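Local coordinates for protein probable alginate O-acetylase AlgJ (Pseudomonas putida, PDB 4O8V) that probably adds acetyl groups to the O-2 and O-3 positions of mannuronate residues in alginate, acting with AlgI and AlgF at the inner membrane, at residues P211-T217 against P267-E273; I60-R66 against F274-Y278; A109-V115 against M126-V130; E23-T28 against E75-H81. All coordinates share one frame. Residue numbers count along the deposited sequence, not the author numbering.

Interaction 1: P211-T217 against P267-E273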
loop_
_atom_site.group_PDB
_atom_site.type_symbol
_atom_site.label_atom_id
_atom_site.label_comp_id
_atom_site.label_asym_id
_atom_site.label_seq_id
_atom_site.Cartn_x
_atom_site.Cartn_y
_atom_site.Cartn_z
ATOM N N PRO A 211 -19.323 5.066 -2.637
ATOM C CA PRO A 211 -19.339 4.478 -1.294
ATOM C C PRO A 211 -17.972 4.101 -0.737
ATOM O O PRO A 211 -17.865 3.931 0.478
ATOM C CB PRO A 211 -20.198 3.229 -1.471
ATOM C CG PRO A 211 -20.139 2.918 -2.895
ATOM C CD PRO A 211 -19.983 4.201 -3.627
ATOM N N VAL A 212 -16.952 3.986 -1.586
ATOM C CA VAL A 212 -15.611 3.620 -1.114
ATOM C C VAL A 212 -14.543 4.595 -1.618
ATOM O O VAL A 212 -14.550 4.964 -2.794
ATOM C CB VAL A 212 -15.216 2.195 -1.571
ATOM C CG1 VAL A 212 -13.817 1.825 -1.077
ATOM C CG2 VAL A 212 -16.252 1.147 -1.118
ATOM N N ALA A 213 -13.626 5.009 -0.743
ATOM C CA ALA A 213 -12.477 5.805 -1.188
ATOM C C ALA A 213 -11.191 5.013 -0.976
ATOM O O ALA A 213 -11.062 4.281 -0.000
ATOM C CB ALA A 213 -12.395 7.160 -0.444
ATOM N N LEU A 214 -10.255 5.172 -1.905
ATOM C CA LEU A 214 -8.943 4.530 -1.807
ATOM C C LEU A 214 -7.915 5.629 -1.554
ATOM O O LEU A 214 -7.908 6.636 -2.268
ATOM C CB LEU A 214 -8.609 3.748 -3.094
ATOM C CG LEU A 214 -7.173 3.232 -3.239
ATOM C CD1 LEU A 214 -6.829 2.231 -2.145
ATOM C CD2 LEU A 214 -7.011 2.582 -4.628
ATOM N N VAL A 215 -7.108 5.458 -0.499
ATOM C CA VAL A 215 -6.005 6.359 -0.204
ATOM C C VAL A 215 -4.722 5.555 -0.038
ATOM O O VAL A 215 -4.737 4.468 0.536
ATOM C CB VAL A 215 -6.278 7.186 1.084
ATOM C CG1 VAL A 215 -5.157 8.223 1.292
ATOM C CG2 VAL A 215 -7.603 7.863 0.965
ATOM N N GLY A 216 -3.627 6.065 -0.575
ATOM C CA GLY A 216 -2.366 5.367 -0.455
ATOM C C GLY A 216 -1.243 5.971 -1.273
ATOM O O GLY A 216 -1.203 7.180 -1.546
ATOM N N THR A 217 -0.317 5.098 -1.655
ATOM C CA THR A 217 0.929 5.478 -2.294
ATOM C C THR A 217 0.890 5.115 -3.769
ATOM O O THR A 217 -0.187 4.953 -4.364
ATOM C CB THR A 217 2.155 4.763 -1.646
ATOM O OG1 THR A 217 2.073 3.360 -1.933
ATOM C CG2 THR A 217 2.167 4.964 -0.130
ATOM N N PRO A 267 -17.459 8.661 2.525
ATOM C CA PRO A 267 -17.779 7.329 2.006
ATOM C C PRO A 267 -18.130 6.358 3.131
ATOM O O PRO A 267 -17.827 6.636 4.290
ATOM C CB PRO A 267 -16.487 6.919 1.301
ATOM C CG PRO A 267 -15.436 7.629 2.047
ATOM C CD PRO A 267 -16.014 8.953 2.447
ATOM N N GLN A 268 -18.775 5.247 2.811
ATOM C CA GLN A 268 -18.979 4.201 3.815
ATOM C C GLN A 268 -17.654 3.580 4.277
ATOM O O GLN A 268 -17.492 3.282 5.464
ATOM C CB GLN A 268 -19.901 3.113 3.277
ATOM C CG GLN A 268 -21.291 3.650 2.984
ATOM C CD GLN A 268 -22.220 2.597 2.445
ATOM O OE1 GLN A 268 -21.982 1.410 2.606
ATOM N NE2 GLN A 268 -23.297 3.029 1.802
ATOM N N VAL A 269 -16.725 3.383 3.342
ATOM C CA VAL A 269 -15.459 2.709 3.613
ATOM C C VAL A 269 -14.298 3.473 2.996
ATOM O O VAL A 269 -14.377 3.914 1.845
ATOM C CB VAL A 269 -15.470 1.247 3.055
ATOM C CG1 VAL A 269 -14.084 0.593 3.137
ATOM C CG2 VAL A 269 -16.494 0.409 3.778
ATOM N N VAL A 270 -13.223 3.634 3.766
ATOM C CA VAL A 270 -11.965 4.127 3.218
ATOM C C VAL A 270 -10.923 3.013 3.302
ATOM O O VAL A 270 -10.631 2.497 4.386
ATOM C CB VAL A 270 -11.454 5.366 3.958
ATOM C CG1 VAL A 270 -10.061 5.767 3.432
ATOM C CG2 VAL A 270 -12.443 6.516 3.832
ATOM N N VAL A 271 -10.387 2.628 2.152
ATOM C CA VAL A 271 -9.295 1.666 2.126
ATOM C C VAL A 271 -8.002 2.470 2.134
ATOM O O VAL A 271 -7.777 3.317 1.258
ATOM C CB VAL A 271 -9.354 0.753 0.882
ATOM C CG1 VAL A 271 -8.083 -0.125 0.785
ATOM C CG2 VAL A 271 -10.582 -0.100 0.898
ATOM N N TRP A 272 -7.157 2.224 3.133
ATOM C CA TRP A 272 -5.913 2.976 3.296
ATOM C C TRP A 272 -4.721 2.036 3.114
ATOM O O TRP A 272 -4.419 1.229 3.996
ATOM C CB TRP A 272 -5.852 3.615 4.678
ATOM C CG TRP A 272 -4.704 4.551 4.871
ATOM C CD1 TRP A 272 -3.793 4.966 3.927
ATOM C CD2 TRP A 272 -4.343 5.221 6.094
ATOM N NE1 TRP A 272 -2.899 5.846 4.487
ATOM C CE2 TRP A 272 -3.205 6.012 5.817
ATOM C CE3 TRP A 272 -4.865 5.217 7.387
ATOM C CZ2 TRP A 272 -2.581 6.810 6.796
ATOM C CZ3 TRP A 272 -4.250 6.003 8.363
ATOM C CH2 TRP A 272 -3.116 6.788 8.056
ATOM N N GLU A 273 -4.065 2.155 1.968
ATOM C CA GLU A 273 -2.915 1.316 1.632
ATOM C C GLU A 273 -1.633 1.941 2.205
ATOM O O GLU A 273 -1.304 3.106 1.946
ATOM C CB GLU A 273 -2.847 1.119 0.117
ATOM C CG GLU A 273 -1.518 0.581 -0.378
ATOM C CD GLU A 273 -0.615 1.677 -0.933
ATOM O OE1 GLU A 273 -1.086 2.494 -1.769
ATOM O OE2 GLU A 273 0.580 1.709 -0.559
#
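Glu273 lays its carboxylate over Gly216 and onto Thr217, closing the C-terminal end of two adjacent parallel strands. Its OE1 accepts Thr217 N at 2.7 Å and its OE2 takes the hydroxyl proton of Thr217 OG1 at 2.6 Å. Gly216 leaves room for this: a CB there would clash with Glu273 OE1. Behind this clasp, strands 212-215 and 269-273 run 4.7 Å apart at 16°, with a regular parallel ladder between them. Ala213 gives its N to Val269 O (2.9 Å) and receives Val271 N at its O (2.8 Å); Val215 repeats the scheme, N to Val271 O and O from Glu273 N, both 2.8 Å. At the start, Pro211 O holds Val269 N at 3.1 Å. The paired side chains alternate between two faces, Val212 and Leu214 with Val269 and Val271 on one, Ala213 and Val215 with Val270 and Trp272 on the other.

Thr217 is the N-cap of helix 218-221, its OG1 also bonded to Tyr219 N, and the next residue is Ser218, the nucleophile by similarity. This strand-to-nucleophile passage is consistent with the SGNH hydrolase fold. Both strands lie inside the four-stranded parallel sheet, flanked by 55-61 and 239-241, and helix 250-257 covers the Ala213-Trp272 face through Tyr256 and Met253.

Interaction 2: I60-R66 against F274-Y278; sequences IVPAKAR and FPERY
Ile60 and Val61 are extended and run parallel to Phe274 and Pro275, with CA-CA spacings of 5.0 Å (Ile60 to Phe274) and 4.2 Å (Val61 to Pro275). Ile60 CA lies 3.3 Å from Phe274 O, which accepts Val61 N at 3.2 Å; Val61 O then takes Glu276 N at 2.9 Å, while Val61 CB meets Pro275 CB at 4.2 Å. Pro62 and Ala63 stay extended (phi/psi about -67/153 and -65/144) before the helix begins at Lys64. Ala63, its N-cap, gives its N to Glu276 OE2 at 2.8 Å. Arg66, in that helix, has chi1 and chi2 t and chi3 m, so its guanidinium meets the same carboxylate edge-on in a bidentate salt bridge: NE to Glu276 OE2 and NH2 to Glu276 OE1, both 2.8 Å. Glu276 itself, p then t, opens the 3-10 turn 276-278. Two neighbouring parallel strands thus splay at their C-terminal ends, where alpha/beta folds commonly place active sites, and a buried carboxylate ties the departing chains together. Helix 84-94 packs on Ile60 and Glu276, and helix 103-109 on Pro62 and Arg66.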
loop_
_atom_site.group_PDB
_atom_site.type_symbol
_atom_site.label_atom_id
_atom_site.label_comp_id
_atom_site.label_asym_id
_atom_site.label_seq_id
_atom_site.Cartn_x
_atom_site.Cartn_y
_atom_site.Cartn_z
ATOM N N ILE A 60 -2.146 -3.035 5.157
ATOM C CA ILE A 60 -0.698 -3.030 5.419
ATOM C C ILE A 60 -0.018 -3.914 4.367
ATOM O O ILE A 60 -0.212 -5.121 4.367
ATOM C CB ILE A 60 -0.365 -3.551 6.848
ATOM C CG1 ILE A 60 -1.032 -2.684 7.925
ATOM C CG2 ILE A 60 1.174 -3.583 7.078
ATOM C CD1 ILE A 60 -0.989 -3.350 9.310
ATOM N N VAL A 61 0.751 -3.316 3.458
ATOM C CA VAL A 61 1.417 -4.107 2.409
ATOM C C VAL A 61 2.735 -4.663 2.932
ATOM O O VAL A 61 3.586 -3.923 3.395
ATOM C CB VAL A 61 1.694 -3.275 1.149
ATOM C CG1 VAL A 61 2.171 -4.193 -0.013
ATOM C CG2 VAL A 61 0.428 -2.518 0.741
ATOM N N PRO A 62 2.906 -5.984 2.869
ATOM C CA PRO A 62 4.174 -6.526 3.359
ATOM C C PRO A 62 5.341 -6.105 2.470
ATOM O O PRO A 62 5.138 -5.837 1.279
ATOM C CB PRO A 62 3.953 -8.038 3.301
ATOM C CG PRO A 62 2.922 -8.237 2.245
ATOM C CD PRO A 62 1.994 -7.028 2.385
ATOM N N ALA A 63 6.537 -6.045 3.050
ATOM C CA ALA A 63 7.743 -5.685 2.309
ATOM C C ALA A 63 8.041 -6.739 1.249
ATOM O O ALA A 63 7.826 -7.932 1.478
ATOM C CB ALA A 63 8.913 -5.545 3.249
ATOM N N LYS A 64 8.551 -6.306 0.101
ATOM C CA LYS A 64 8.933 -7.265 -0.925
ATOM C C LYS A 64 10.016 -8.185 -0.368
ATOM O O LYS A 64 10.031 -9.394 -0.646
ATOM C CB LYS A 64 9.427 -6.565 -2.192
ATOM C CG LYS A 64 9.710 -7.547 -3.333
ATOM C CD LYS A 64 9.936 -6.846 -4.649
ATOM C CE LYS A 64 11.391 -6.775 -4.990
ATOM N NZ LYS A 64 11.602 -6.221 -6.360
ATOM N N ALA A 65 10.905 -7.621 0.452
ATOM C CA ALA A 65 11.988 -8.407 1.059
ATOM C C ALA A 65 11.488 -9.480 2.019
ATOM O O ALA A 65 12.194 -10.435 2.303
ATOM C CB ALA A 65 12.962 -7.495 1.781
ATOM N N ARG A 66 10.286 -9.301 2.549
ATOM C CA ARG A 66 9.681 -10.286 3.446
ATOM C C ARG A 66 8.979 -11.384 2.653
ATOM O O ARG A 66 8.990 -12.540 3.050
ATOM C CB ARG A 66 8.664 -9.607 4.401
ATOM C CG ARG A 66 7.996 -10.570 5.376
ATOM C CD ARG A 66 6.999 -9.869 6.335
ATOM N NE ARG A 66 7.523 -8.638 6.937
ATOM C CZ ARG A 66 8.409 -8.592 7.928
ATOM N NH1 ARG A 66 8.931 -9.717 8.424
ATOM N NH2 ARG A 66 8.800 -7.414 8.412
ATOM N N PHE A 274 -0.938 1.157 3.028
ATOM C CA PHE A 274 0.142 1.638 3.888
ATOM C C PHE A 274 1.227 0.554 3.930
ATOM O O PHE A 274 1.142 -0.385 4.722
ATOM C CB PHE A 274 -0.407 1.944 5.304
ATOM C CG PHE A 274 0.482 2.834 6.149
ATOM C CD1 PHE A 274 1.827 2.535 6.341
ATOM C CD2 PHE A 274 -0.040 3.991 6.758
ATOM C CE1 PHE A 274 2.635 3.360 7.144
ATOM C CE2 PHE A 274 0.766 4.829 7.542
ATOM C CZ PHE A 274 2.110 4.517 7.728
ATOM N N PRO A 275 2.237 0.656 3.061
ATOM C CA PRO A 275 3.274 -0.379 3.043
ATOM C C PRO A 275 4.081 -0.398 4.360
ATOM O O PRO A 275 4.333 0.664 4.935
ATOM C CB PRO A 275 4.164 0.026 1.850
ATOM C CG PRO A 275 3.247 0.884 0.971
ATOM C CD PRO A 275 2.433 1.663 2.005
ATOM N N GLU A 276 4.478 -1.576 4.830
ATOM C CA GLU A 276 5.051 -1.680 6.173
ATOM C C GLU A 276 6.310 -0.829 6.394
ATOM O O GLU A 276 6.494 -0.280 7.476
ATOM C CB GLU A 276 5.343 -3.147 6.520
ATOM C CG GLU A 276 6.459 -3.793 5.707
ATOM C CD GLU A 276 6.999 -5.079 6.327
ATOM O OE1 GLU A 276 7.862 -5.008 7.232
ATOM O OE2 GLU A 276 6.590 -6.169 5.887
ATOM N N ARG A 277 7.156 -0.681 5.372
ATOM C CA ARG A 277 8.433 -0.000 5.545
ATOM C C ARG A 277 8.294 1.479 5.911
ATOM O O ARG A 277 9.252 2.085 6.366
ATOM C CB ARG A 277 9.287 -0.120 4.275
ATOM C CG ARG A 277 8.835 0.786 3.108
ATOM C CD ARG A 277 9.682 0.456 1.865
ATOM N NE ARG A 277 9.544 1.389 0.745
ATOM C CZ ARG A 277 8.782 1.149 -0.322
ATOM N NH1 ARG A 277 8.064 0.034 -0.378
ATOM N NH2 ARG A 277 8.725 2.023 -1.320
ATOM N N TYR A 278 7.111 2.050 5.699
ATOM C CA TYR A 278 6.886 3.466 6.009
ATOM C C TYR A 278 6.614 3.731 7.484
ATOM O O TYR A 278 6.657 4.879 7.914
ATOM C CB TYR A 278 5.713 4.029 5.191
ATOM C CG TYR A 278 6.023 4.219 3.722
ATOM C CD1 TYR A 278 6.801 5.293 3.283
ATOM C CD2 TYR A 278 5.552 3.314 2.779
ATOM C CE1 TYR A 278 7.095 5.458 1.935
ATOM C CE2 TYR A 278 5.840 3.469 1.438
ATOM C CZ TYR A 278 6.605 4.541 1.018
ATOM O OH TYR A 278 6.880 4.680 -0.331
#

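Interaction 3: A109-V115 against M126-V130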
loop_
_atom_site.group_PDB
_atom_site.type_symbol
_atom_site.label_atom_id
_atom_site.label_comp_id
_atom_site.label_asym_id
_atom_site.label_seq_id
_atom_site.Cartn_x
_atom_site.Cartn_y
_atom_site.Cartn_z
ATOM N N ALA A 109 -0.172 -17.038 -2.908
ATOM C CA ALA A 109 -0.268 -16.765 -4.345
ATOM C C ALA A 109 1.069 -16.845 -5.118
ATOM O O ALA A 109 1.070 -16.855 -6.351
ATOM C CB ALA A 109 -0.902 -15.369 -4.563
ATOM N N LYS A 110 2.196 -16.916 -4.419
ATOM C CA LYS A 110 3.494 -17.059 -5.105
ATOM C C LYS A 110 3.574 -18.297 -6.024
ATOM O O LYS A 110 4.340 -18.314 -7.000
ATOM C CB LYS A 110 4.642 -17.116 -4.086
ATOM C CG LYS A 110 4.851 -15.820 -3.311
ATOM C CD LYS A 110 5.823 -16.010 -2.165
ATOM C CE LYS A 110 7.237 -16.296 -2.647
ATOM N NZ LYS A 110 8.171 -16.573 -1.521
ATOM N N ALA A 111 2.802 -19.325 -5.715
ATOM C CA ALA A 111 2.821 -20.537 -6.541
ATOM C C ALA A 111 2.295 -20.273 -7.954
ATOM O O ALA A 111 2.673 -20.967 -8.907
ATOM C CB ALA A 111 2.030 -21.633 -5.877
ATOM N N ARG A 112 1.432 -19.264 -8.089
ATOM C CA ARG A 112 0.825 -18.930 -9.373
ATOM C C ARG A 112 1.752 -18.118 -10.283
ATOM O O ARG A 112 1.629 -18.164 -11.510
ATOM C CB ARG A 112 -0.492 -18.139 -9.147
ATOM C CG ARG A 112 -1.567 -18.911 -8.385
ATOM C CD ARG A 112 -2.576 -17.944 -7.760
ATOM N NE ARG A 112 -3.238 -17.116 -8.762
ATOM C CZ ARG A 112 -4.075 -16.120 -8.473
ATOM N NH1 ARG A 112 -4.344 -15.831 -7.206
ATOM N NH2 ARG A 112 -4.646 -15.416 -9.447
ATOM N N GLY A 113 2.665 -17.363 -9.680
ATOM C CA GLY A 113 3.536 -16.473 -10.417
ATOM C C GLY A 113 4.020 -15.375 -9.489
ATOM O O GLY A 113 3.806 -15.453 -8.281
ATOM N N GLN A 114 4.690 -14.372 -10.047
ATOM C CA GLN A 114 5.237 -13.291 -9.242
ATOM C C GLN A 114 4.108 -12.440 -8.652
ATOM O O GLN A 114 3.222 -11.985 -9.386
ATOM C CB GLN A 114 6.167 -12.415 -10.074
ATOM C CG GLN A 114 7.496 -13.123 -10.368
ATOM C CD GLN A 114 8.476 -12.253 -11.122
ATOM O OE1 GLN A 114 9.161 -12.730 -12.019
ATOM N NE2 GLN A 114 8.590 -10.981 -10.726
ATOM N N VAL A 115 4.170 -12.214 -7.341
ATOM C CA VAL A 115 3.217 -11.316 -6.690
ATOM C C VAL A 115 3.863 -9.939 -6.462
ATOM O O VAL A 115 3.164 -8.968 -6.202
ATOM C CB VAL A 115 2.668 -11.930 -5.366
ATOM C CG1 VAL A 115 1.948 -13.289 -5.640
ATOM C CG2 VAL A 115 3.738 -12.094 -4.310
HETATM N N MSE A 126 -1.267 -9.197 -10.648
HETATM C CA MSE A 126 -1.824 -10.347 -9.958
HETATM C C MSE A 126 -1.685 -10.211 -8.440
HETATM O O MSE A 126 -2.605 -10.580 -7.696
HETATM C CB MSE A 126 -1.163 -11.644 -10.445
HETATM C CG MSE A 126 -1.816 -12.890 -9.896
HETATM SE SE MSE A 126 -0.922 -13.585 -8.283
HETATM C CE MSE A 126 0.647 -14.418 -9.117
ATOM N N GLY A 127 -0.552 -9.674 -7.982
ATOM C CA GLY A 127 -0.329 -9.491 -6.561
ATOM C C GLY A 127 -1.330 -8.512 -5.957
ATOM O O GLY A 127 -1.885 -8.726 -4.872
ATOM N N ALA A 128 -1.558 -7.419 -6.668
ATOM C CA ALA A 128 -2.506 -6.410 -6.191
ATOM C C ALA A 128 -3.936 -6.978 -6.180
ATOM O O ALA A 128 -4.754 -6.652 -5.334
ATOM C CB ALA A 128 -2.410 -5.147 -7.053
ATOM N N GLU A 129 -4.221 -7.874 -7.107
ATOM C CA GLU A 129 -5.549 -8.441 -7.208
ATOM C C GLU A 129 -5.810 -9.380 -6.020
ATOM O O GLU A 129 -6.912 -9.397 -5.464
ATOM C CB GLU A 129 -5.692 -9.169 -8.552
ATOM C CG GLU A 129 -7.022 -9.868 -8.760
ATOM C CD GLU A 129 -7.045 -10.635 -10.064
ATOM O OE1 GLU A 129 -6.482 -11.750 -10.117
ATOM O OE2 GLU A 129 -7.595 -10.102 -11.047
ATOM N N VAL A 130 -4.802 -10.169 -5.649
ATOM C CA VAL A 130 -4.870 -11.005 -4.457
ATOM C C VAL A 130 -5.149 -10.155 -3.211
ATOM O O VAL A 130 -6.037 -10.493 -2.404
ATOM C CB VAL A 130 -3.566 -11.816 -4.278
ATOM C CG1 VAL A 130 -3.538 -12.502 -2.919
ATOM C CG2 VAL A 130 -3.446 -12.830 -5.400
#
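The apolar contacts centre on Met126, present as selenomethionine. With chi1 t, chi2 between wells at -95° and chi3 m, its side chain reaches from the first turn of helix 125-141 into the curl of 109-115. Its CE lies 3.9 Å from Val115 CG1 and its SE 4.1 Å from Ala109 CB. Ala109 CB also meets Val130 CG2, one helical turn further on, at 3.7 Å.

Contacts with backbone oxygens come next. The Met126 methyl CE sits among three carbonyls, Gly113 O at 3.4 Å, Gln114 O at 3.6 Å and Ala109 O at 3.7 Å. Gly127 CA makes a CA-H...O contact of 3.6 Å with Val115 O, an approach only glycine permits, since a CB at this position would clash with that oxygen.

Charge plays a looser part. Arg112, at the exposed edge, lays one face of its guanidinium over Met126 CG (3.8 Å to NH2); its NH2 stays 4.2 Å from Glu129 OE1, beyond a salt bridge, and Glu129 pairs instead with Arg189.

The ten residues between the segments include Asp120 and His122, active-site residues by similarity. Thr124 braces this loop at its base, its OG1 bonded to Gln114 O and Gly127 N. The loop's Asp-x-His sequence precedes the nucleophile here, whereas in classical SGNH hydrolases the acid and histidine follow it.

Interaction 4: E23-T28 against E75-H81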
loop_
_atom_site.group_PDB
_atom_site.type_symbol
_atom_site.label_atom_id
_atom_site.label_comp_id
_atom_site.label_asym_id
_atom_site.label_seq_id
_atom_site.Cartn_x
_atom_site.Cartn_y
_atom_site.Cartn_z
ATOM N N GLU A 23 14.947 0.806 1.742
ATOM C CA GLU A 23 14.015 1.234 2.789
ATOM C C GLU A 23 13.432 0.017 3.516
ATOM O O GLU A 23 12.892 0.137 4.621
ATOM C CB GLU A 23 12.897 2.109 2.199
ATOM C CG GLU A 23 13.391 3.420 1.607
ATOM C CD GLU A 23 12.269 4.286 1.029
ATOM O OE1 GLU A 23 11.141 3.788 0.832
ATOM O OE2 GLU A 23 12.520 5.477 0.769
ATOM N N GLU A 24 13.555 -1.156 2.896
ATOM C CA GLU A 24 13.130 -2.397 3.528
ATOM C C GLU A 24 14.284 -3.032 4.296
ATOM O O GLU A 24 14.130 -4.099 4.894
ATOM C CB GLU A 24 12.571 -3.374 2.476
ATOM C CG GLU A 24 11.148 -2.987 2.024
ATOM C CD GLU A 24 10.606 -3.825 0.876
ATOM O OE1 GLU A 24 11.282 -4.788 0.435
ATOM O OE2 GLU A 24 9.485 -3.522 0.399
ATOM N N PHE A 25 15.445 -2.372 4.270
ATOM C CA PHE A 25 16.657 -2.895 4.911
ATOM C C PHE A 25 17.219 -1.984 6.006
ATOM O O PHE A 25 17.670 -2.456 7.054
ATOM C CB PHE A 25 17.771 -3.106 3.877
ATOM C CG PHE A 25 17.550 -4.268 2.962
ATOM C CD1 PHE A 25 16.538 -4.235 2.025
ATOM C CD2 PHE A 25 18.386 -5.378 3.013
ATOM C CE1 PHE A 25 16.332 -5.319 1.163
ATOM C CE2 PHE A 25 18.193 -6.458 2.151
ATOM C CZ PHE A 25 17.157 -6.429 1.232
ATOM N N LYS A 26 17.244 -0.682 5.732
ATOM C CA LYS A 26 18.049 0.264 6.517
ATOM C C LYS A 26 17.497 0.461 7.926
ATOM O O LYS A 26 16.285 0.477 8.124
ATOM C CB LYS A 26 18.125 1.626 5.805
ATOM C CG LYS A 26 16.780 2.375 5.751
ATOM C CD LYS A 26 16.870 3.724 5.036
ATOM C CE LYS A 26 17.404 3.556 3.620
ATOM N NZ LYS A 26 17.336 4.790 2.777
ATOM N N PRO A 27 18.391 0.599 8.913
ATOM C CA PRO A 27 17.926 1.055 10.227
ATOM C C PRO A 27 17.487 2.506 10.135
ATOM O O PRO A 27 17.902 3.202 9.210
ATOM C CB PRO A 27 19.163 0.908 11.111
ATOM C CG PRO A 27 20.313 1.027 10.166
ATOM C CD PRO A 27 19.851 0.392 8.879
ATOM N N THR A 28 16.641 2.955 11.054
ATOM C CA THR A 28 16.294 4.366 11.120
ATOM C C THR A 28 16.595 4.830 12.536
ATOM O O THR A 28 16.184 4.181 13.496
ATOM C CB THR A 28 14.817 4.615 10.745
ATOM O OG1 THR A 28 14.632 4.341 9.351
ATOM C CG2 THR A 28 14.414 6.052 11.009
ATOM N N GLU A 75 23.412 -8.939 1.476
ATOM C CA GLU A 75 22.841 -8.047 2.481
ATOM C C GLU A 75 21.486 -8.539 2.972
ATOM O O GLU A 75 20.622 -8.885 2.168
ATOM C CB GLU A 75 22.673 -6.627 1.931
ATOM C CG GLU A 75 23.953 -5.873 1.654
ATOM C CD GLU A 75 23.676 -4.445 1.217
ATOM O OE1 GLU A 75 23.244 -3.635 2.069
ATOM O OE2 GLU A 75 23.872 -4.136 0.020
ATOM N N ARG A 76 21.302 -8.536 4.291
ATOM C CA ARG A 76 19.997 -8.822 4.909
ATOM C C ARG A 76 19.452 -7.571 5.601
ATOM O O ARG A 76 20.242 -6.731 6.041
ATOM C CB ARG A 76 20.136 -9.966 5.918
ATOM C CG ARG A 76 20.617 -11.259 5.291
ATOM C CD ARG A 76 19.655 -11.646 4.189
ATOM N NE ARG A 76 20.244 -12.553 3.214
ATOM C CZ ARG A 76 19.921 -13.837 3.106
ATOM N NH1 ARG A 76 19.021 -14.357 3.926
ATOM N NH2 ARG A 76 20.502 -14.598 2.182
ATOM N N PRO A 77 18.115 -7.450 5.720
ATOM C CA PRO A 77 17.556 -6.282 6.417
ATOM C C PRO A 77 18.033 -6.207 7.875
ATOM O O PRO A 77 18.344 -7.246 8.474
ATOM C CB PRO A 77 16.039 -6.507 6.331
ATOM C CG PRO A 77 15.854 -7.375 5.105
ATOM C CD PRO A 77 17.067 -8.290 5.115
ATOM N N ALA A 78 18.125 -4.997 8.426
ATOM C CA ALA A 78 18.453 -4.822 9.844
ATOM C C ALA A 78 17.332 -5.345 10.732
ATOM O O ALA A 78 16.206 -5.567 10.272
ATOM C CB ALA A 78 18.740 -3.349 10.171
ATOM N N SER A 79 17.644 -5.510 12.012
ATOM C CA SER A 79 16.748 -6.172 12.950
ATOM C C SER A 79 15.392 -5.469 13.080
ATOM O O SER A 79 14.378 -6.120 13.338
ATOM C CB SER A 79 17.426 -6.281 14.313
ATOM O OG SER A 79 17.706 -4.995 14.837
ATOM N N LEU A 80 15.378 -4.150 12.886
ATOM C CA LEU A 80 14.135 -3.368 12.900
ATOM C C LEU A 80 13.068 -3.995 12.001
ATOM O O LEU A 80 11.884 -3.994 12.317
ATOM C CB LEU A 80 14.420 -1.920 12.464
ATOM C CG LEU A 80 13.272 -1.010 12.010
ATOM C CD1 LEU A 80 12.408 -0.635 13.212
ATOM C CD2 LEU A 80 13.797 0.242 11.292
ATOM N N HIS A 81 13.506 -4.550 10.876
ATOM C CA HIS A 81 12.606 -5.096 9.881
ATOM C C HIS A 81 12.212 -6.552 10.123
ATOM O O HIS A 81 11.331 -7.062 9.436
ATOM C CB HIS A 81 13.240 -4.960 8.484
ATOM C CG HIS A 81 13.539 -3.545 8.097
ATOM N ND1 HIS A 81 12.569 -2.682 7.623
ATOM C CD2 HIS A 81 14.693 -2.834 8.137
ATOM C CE1 HIS A 81 13.124 -1.507 7.374
ATOM N NE2 HIS A 81 14.408 -1.573 7.677
#
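Two direct hydrogen bonds join these loops, both ending on carbonyls of 23-28. Ala78 N binds Phe25 O at 2.9 Å, and His81 NE2 binds Lys26 O at 2.8 Å, so the imidazole carries its proton on NE2. The same ring lies under Glu24 O, 3.3 Å from His81 CG, and His81 N is satisfied within its own turn by Ala78 O at 2.9 Å. Pro77 brings no NH; its CG sits 3.9 Å from the Phe25 ring centroid in a CH-pi contact. Glu75 O, 3.4 Å from Phe25 CE2 at the ring edge, is buried without a hydrogen-bonding partner.

The carboxylates of Glu23 and Glu24 bond outside the two loops. Glu23 OE1 forms a salt bridge with Arg277, Glu24 receives Lys64 N and Ala65 N at the start of helix 64-67, and Arg66 NH2 reaches back to His81 O. Both glutamates therefore spend their charge on neighbouring parts of the chain, while Ala78 N, the His81 imidazole and a proline-aromatic CH-pi contact join the loops without ion pairing.

Overall arrangement
Interactions 1 and 2 are the buried pair: both use strand 269-275 of the central parallel sheet, which gains 212-215 on one side and 55-61 on the other, and they touch where Thr217 meets Pro275. Regular main-chain bonding in interaction 1 gives way to a buried ion pair in interaction 2 as the strands part. Interaction 4 lies further out, about 12 Å from interaction 2 between centres, yet the two are bonded through Arg66 with His81 and Ala65 with Glu24. Interaction 3, also only partly buried, touches none of the others and relies on van der Waals packing. Together, interactions 1 and 3 adjoin the sequence positions that supply the presumed triad.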